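6-phospho-beta-d glycosidase (Streptococcus pyogenes, PDB 5FOO) probably hydrolyses 6-phospho-beta-glucosides, as a family 1 glycoside hydrolase whose pocket here holds the cyclophellitol-based probe 6-phosphocyclophellitol. Local coordinates at residues A[115-120]-A[148-153]. The protein carries 1 engineered substitution. Numbering follows the deposited sequence.
With JAZ (6-phosphocyclophellitol), chain G.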
ATOM      1  N   ILE A 115       3.963  -4.296  10.215  1.00 23.83           N
ATOM      2  CA  ILE A 115       3.157  -3.094  10.566  1.00 24.38           C
ATOM      3  C   ILE A 115       3.509  -1.885   9.732  1.00 25.88           C
ATOM      4  O   ILE A 115       4.672  -1.481   9.683  1.00 25.34           O
ATOM      5  CB  ILE A 115       3.267  -2.818  12.035  1.00 24.35           C
ATOM      6  CG1 ILE A 115       2.763  -4.044  12.843  1.00 27.19           C
ATOM      7  CG2 ILE A 115       2.555  -1.566  12.404  1.00 26.36           C
ATOM      8  CD1 ILE A 115       1.289  -4.335  12.740  1.00 28.06           C
ATOM      9  N   ASN A 116       2.480  -1.361   9.042  1.00 25.67           N
ATOM     10  CA  ASN A 116       2.558  -0.137   8.273  1.00 21.74           C
ATOM     11  C   ASN A 116       2.087   0.996   9.140  1.00 23.57           C
ATOM     12  O   ASN A 116       1.170   0.801   9.898  1.00 22.03           O
ATOM     13  CB  ASN A 116       1.697  -0.297   7.028  1.00 24.77           C
ATOM     14  CG  ASN A 116       1.592   0.972   6.208  1.00 25.22           C
ATOM     15  OD1 ASN A 116       2.545   1.788   6.094  1.00 24.84           O
ATOM     16  ND2 ASN A 116       0.441   1.154   5.648  1.00 24.04           N
ATOM     17  N   LEU A 117       2.673   2.196   8.992  1.00 21.74           N
ATOM     18  CA  LEU A 117       2.249   3.353   9.753  1.00 24.68           C
ATOM     19  C   LEU A 117       1.284   4.339   9.134  1.00 24.30           C
ATOM     20  O   LEU A 117       0.749   5.196   9.860  1.00 23.69           O
ATOM     21  CB  LEU A 117       3.449   4.117  10.271  1.00 27.23           C
ATOM     22  CG  LEU A 117       4.416   3.236  11.034  1.00 27.63           C
ATOM     23  CD1 LEU A 117       5.751   3.941  11.148  1.00 31.04           C
ATOM     24  CD2 LEU A 117       3.806   2.875  12.379  1.00 32.44           C
ATOM     25  N   HIS A 118       1.022   4.218   7.843  1.00 24.72           N
ATOM     26  CA  HIS A 118       0.167   5.210   7.155  1.00 23.84           C
ATOM     27  C   HIS A 118      -0.404   4.554   5.947  1.00 25.11           C
ATOM     28  O   HIS A 118       0.338   4.136   5.061  1.00 25.36           O
ATOM     29  CB  HIS A 118       0.992   6.436   6.795  1.00 25.69           C
ATOM     30  CG  HIS A 118       0.311   7.423   5.916  1.00 25.29           C
ATOM     31  ND1 HIS A 118       0.931   8.035   4.846  1.00 29.29           N
ATOM     32  CD2 HIS A 118      -0.942   7.932   5.948  1.00 26.94           C
ATOM     33  CE1 HIS A 118       0.082   8.831   4.224  1.00 25.34           C
ATOM     34  NE2 HIS A 118      -1.063   8.776   4.868  1.00 27.74           N
ATOM     35  N   HIS A 119      -1.731   4.447   5.900  1.00 23.14           N
ATOM     36  CA  HIS A 119      -2.408   3.917   4.717  1.00 23.15           C
ATOM     37  C   HIS A 119      -3.615   4.840   4.419  1.00 24.29           C
ATOM     38  O   HIS A 119      -4.768   4.558   4.815  1.00 21.44           O
ATOM     39  CB  HIS A 119      -2.842   2.436   4.985  1.00 23.59           C
ATOM     40  CG  HIS A 119      -3.184   1.682   3.755  1.00 23.94           C
ATOM     41  ND1 HIS A 119      -2.798   0.377   3.546  1.00 25.66           N
ATOM     42  CD2 HIS A 119      -3.851   2.061   2.637  1.00 26.22           C
ATOM     43  CE1 HIS A 119      -3.218  -0.027   2.363  1.00 27.62           C
ATOM     44  NE2 HIS A 119      -3.871   0.977   1.791  1.00 24.77           N
ATOM     45  N   PHE A 120      -3.293   5.968   3.771  1.00 25.57           N
ATOM     46  CA  PHE A 120      -4.237   6.982   3.317  1.00 25.80           C
ATOM     47  C   PHE A 120      -5.057   7.589   4.450  1.00 30.19           C
ATOM     48  O   PHE A 120      -6.226   8.001   4.228  1.00 26.36           O
ATOM     49  CB  PHE A 120      -5.235   6.370   2.287  1.00 26.61           C
ATOM     50  CG  PHE A 120      -4.612   5.538   1.179  1.00 23.84           C
ATOM     51  CD1 PHE A 120      -3.279   5.619   0.806  1.00 25.64           C
ATOM     52  CD2 PHE A 120      -5.430   4.670   0.470  1.00 25.91           C
ATOM     53  CE1 PHE A 120      -2.757   4.825  -0.246  1.00 24.52           C
ATOM     54  CE2 PHE A 120      -4.942   3.884  -0.572  1.00 25.03           C
ATOM     55  CZ  PHE A 120      -3.600   3.973  -0.942  1.00 26.74           C
ATOM     56  N   VAL A 148       6.223   6.709  19.223  1.00 27.08           N
ATOM     57  CA  VAL A 148       5.319   5.981  20.138  1.00 27.23           C
ATOM     58  C   VAL A 148       5.229   4.523  19.699  1.00 27.19           C
ATOM     59  O   VAL A 148       5.439   3.640  20.522  1.00 26.08           O
ATOM     60  CB  VAL A 148       3.902   6.628  20.262  1.00 26.00           C
ATOM     61  CG1 VAL A 148       2.985   5.805  21.094  1.00 25.08           C
ATOM     62  CG2 VAL A 148       3.988   8.043  20.857  1.00 26.70           C
ATOM     63  N   CYS A 149       4.934   4.275  18.403  1.00 26.13           N
ATOM     64  CA  CYS A 149       4.783   2.910  17.884  1.00 25.49           C
ATOM     65  C   CYS A 149       6.040   2.043  18.163  1.00 24.91           C
ATOM     66  O   CYS A 149       5.963   0.959  18.703  1.00 22.73           O
ATOM     67  CB  CYS A 149       4.509   2.932  16.406  1.00 27.08           C
ATOM     68  SG  CYS A 149       2.869   3.628  15.994  1.00 26.63           S
ATOM     69  N   PHE A 150       7.194   2.547  17.789  1.00 26.46           N
ATOM     70  CA  PHE A 150       8.446   1.813  18.027  1.00 27.16           C
ATOM     71  C   PHE A 150       8.712   1.528  19.563  1.00 26.72           C
ATOM     72  O   PHE A 150       9.054   0.400  19.917  1.00 27.41           O
ATOM     73  CB  PHE A 150       9.603   2.548  17.430  1.00 24.20           C
ATOM     74  CG  PHE A 150       9.419   2.916  15.980  1.00 25.06           C
ATOM     75  CD1 PHE A 150       8.762   2.067  15.093  1.00 24.45           C
ATOM     76  CD2 PHE A 150       9.984   4.090  15.494  1.00 23.33           C
ATOM     77  CE1 PHE A 150       8.639   2.410  13.745  1.00 28.36           C
ATOM     78  CE2 PHE A 150       9.915   4.404  14.169  1.00 25.82           C
ATOM     79  CZ  PHE A 150       9.231   3.564  13.279  1.00 27.34           C
ATOM     80  N   GLU A 151       8.496   2.517  20.423  1.00 25.81           N
ATOM     81  CA  GLU A 151       8.659   2.349  21.861  1.00 27.71           C
ATOM     82  C   GLU A 151       7.678   1.353  22.444  1.00 30.38           C
ATOM     83  O   GLU A 151       8.046   0.545  23.275  1.00 28.74           O
ATOM     84  CB  GLU A 151       8.523   3.697  22.563  1.00 29.30           C
ATOM     85  CG  GLU A 151       9.711   4.575  22.212  1.00 33.14           C
ATOM     86  CD  GLU A 151       9.552   6.028  22.560  1.00 37.15           C
ATOM     87  OE1 GLU A 151       8.532   6.406  23.156  1.00 38.85           O
ATOM     88  OE2 GLU A 151      10.495   6.799  22.250  1.00 40.38           O
ATOM     89  N   GLN A 152       6.432   1.370  21.977  1.00 30.47           N
ATOM     90  CA  GLN A 152       5.402   0.579  22.602  1.00 28.62           C
ATOM     91  C   GLN A 152       5.343  -0.819  22.064  1.00 33.12           C
ATOM     92  O   GLN A 152       4.996  -1.727  22.807  1.00 33.30           O
ATOM     93  CB  GLN A 152       4.049   1.238  22.469  1.00 31.93           C
ATOM     94  CG  GLN A 152       3.892   2.572  23.204  1.00 30.08           C
ATOM     95  CD  GLN A 152       4.100   2.429  24.693  1.00 28.85           C
ATOM     96  OE1 GLN A 152       3.686   1.438  25.291  1.00 26.35           O
ATOM     97  NE2 GLN A 152       4.802   3.383  25.280  1.00 26.96           N
ATOM     98  N   PHE A 153       5.652  -0.993  20.776  1.00 30.43           N
ATOM     99  CA  PHE A 153       5.451  -2.244  20.103  1.00 25.92           C
ATOM    100  C   PHE A 153       6.690  -2.887  19.578  1.00 24.26           C
ATOM    101  O   PHE A 153       6.641  -4.053  19.158  1.00 26.90           O
ATOM    102  CB  PHE A 153       4.470  -2.045  18.904  1.00 26.60           C
ATOM    103  CG  PHE A 153       3.184  -1.320  19.304  1.00 26.53           C
ATOM    104  CD1 PHE A 153       2.408  -1.806  20.358  1.00 28.50           C
ATOM    105  CD2 PHE A 153       2.769  -0.157  18.661  1.00 27.96           C
ATOM    106  CE1 PHE A 153       1.233  -1.174  20.738  1.00 26.31           C
ATOM    107  CE2 PHE A 153       1.621   0.535  19.079  1.00 26.07           C
ATOM    108  CZ  PHE A 153       0.857   0.014  20.125  1.00 27.42           C
TER
HETATM  109  C2  JAZ G1464      -6.878  -1.257  -1.900  1.00 26.07           C
HETATM  110  C3  JAZ G1464      -5.640  -1.191  -0.982  1.00 26.17           C
HETATM  111  C4  JAZ G1464      -4.431  -0.663  -1.746  1.00 27.23           C
HETATM  112  C5  JAZ G1464      -4.094  -1.512  -2.965  1.00 27.97           C
HETATM  113  C6  JAZ G1464      -5.318  -1.701  -3.835  1.00 27.41           C
HETATM  114  C7  JAZ G1464      -6.528  -2.200  -3.046  1.00 27.03           C
HETATM  115  C8  JAZ G1464      -7.713  -2.533  -3.948  1.00 30.22           C
HETATM  116  O9  JAZ G1464      -8.114  -1.322  -4.583  1.00 31.84           O
HETATM  117  P10 JAZ G1464      -9.643  -1.120  -4.963  1.00 33.46           P
HETATM  118  O11 JAZ G1464      -9.684   0.250  -5.542  1.00 38.26           O
HETATM  119  O12 JAZ G1464     -10.529  -1.467  -3.840  1.00 44.00           O
HETATM  120  O13 JAZ G1464      -9.937  -2.141  -5.973  1.00 33.99           O
HETATM  121  O14 JAZ G1464      -5.603  -0.484  -4.536  1.00 29.32           O
HETATM  122  O15 JAZ G1464      -7.998  -1.817  -1.206  1.00 26.66           O
HETATM  123  O16 JAZ G1464      -5.952  -0.296   0.057  1.00 27.02           O
HETATM  124  O17 JAZ G1464      -3.310  -0.577  -0.883  1.00 29.49           O
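Leu117 spreads its two methyl groups over neighbouring residues of helix 136-153, one branch to Cys149 and the other to Phe150, and this small apolar patch makes up the contact. CD2 lies 3.8 Å from Cys149 SG. The thiol is anti to its own carbonyl carbon (chi1 -68°), on a CA-CB bond directed at the leucine, which brings the sulfur to the methyl. CD1 meets the ring end of Phe150, 4.1 Å from CZ, approaching the ring obliquely. The CA-CB bond of Phe150 does not aim at Leu117, and a long flat ring suits the position because it closes the distance from a start off to one side. The fork of a leucine suits its place, since each methyl can meet a different helix residue; the short, weakly polar cysteine fits the buried side of the helix, where the backbones are 8.5 Å apart between the CA atoms of Leu117 and Cys149.

Within 115-120, Asn116 makes two weak hydrogen bonds to the backbone of His118, its amide folding back over the loop that follows the strand: OD1 accepts from His118 N at 3.4 Å, and ND2 donates to His118 O at 3.0 Å. An amide suits this task because it carries both an acceptor and a donor.

On the ligand side, His119 NE2 donates to O16 of 6-phosphocyclophellitol at 3.0 Å, though the bond is bent (132°). Its CD2 sits 3.7 Å above the centre of the Phe120 ring, so an edge of the imidazole rests on the face of Phe120. Gln18 and Trp424 are also hydrogen-bonded to the ligand.

In the (beta/alpha)8 barrel, strand 112-116 hydrogen-bonds to its neighbours 72-76 and 159-161, and helix 136-153 packs outside them. Trp160 of strand 159-161 touches Leu117 and Cys149 and meets Phe150 edge-to-face, while Phe153 reaches helix 93-108.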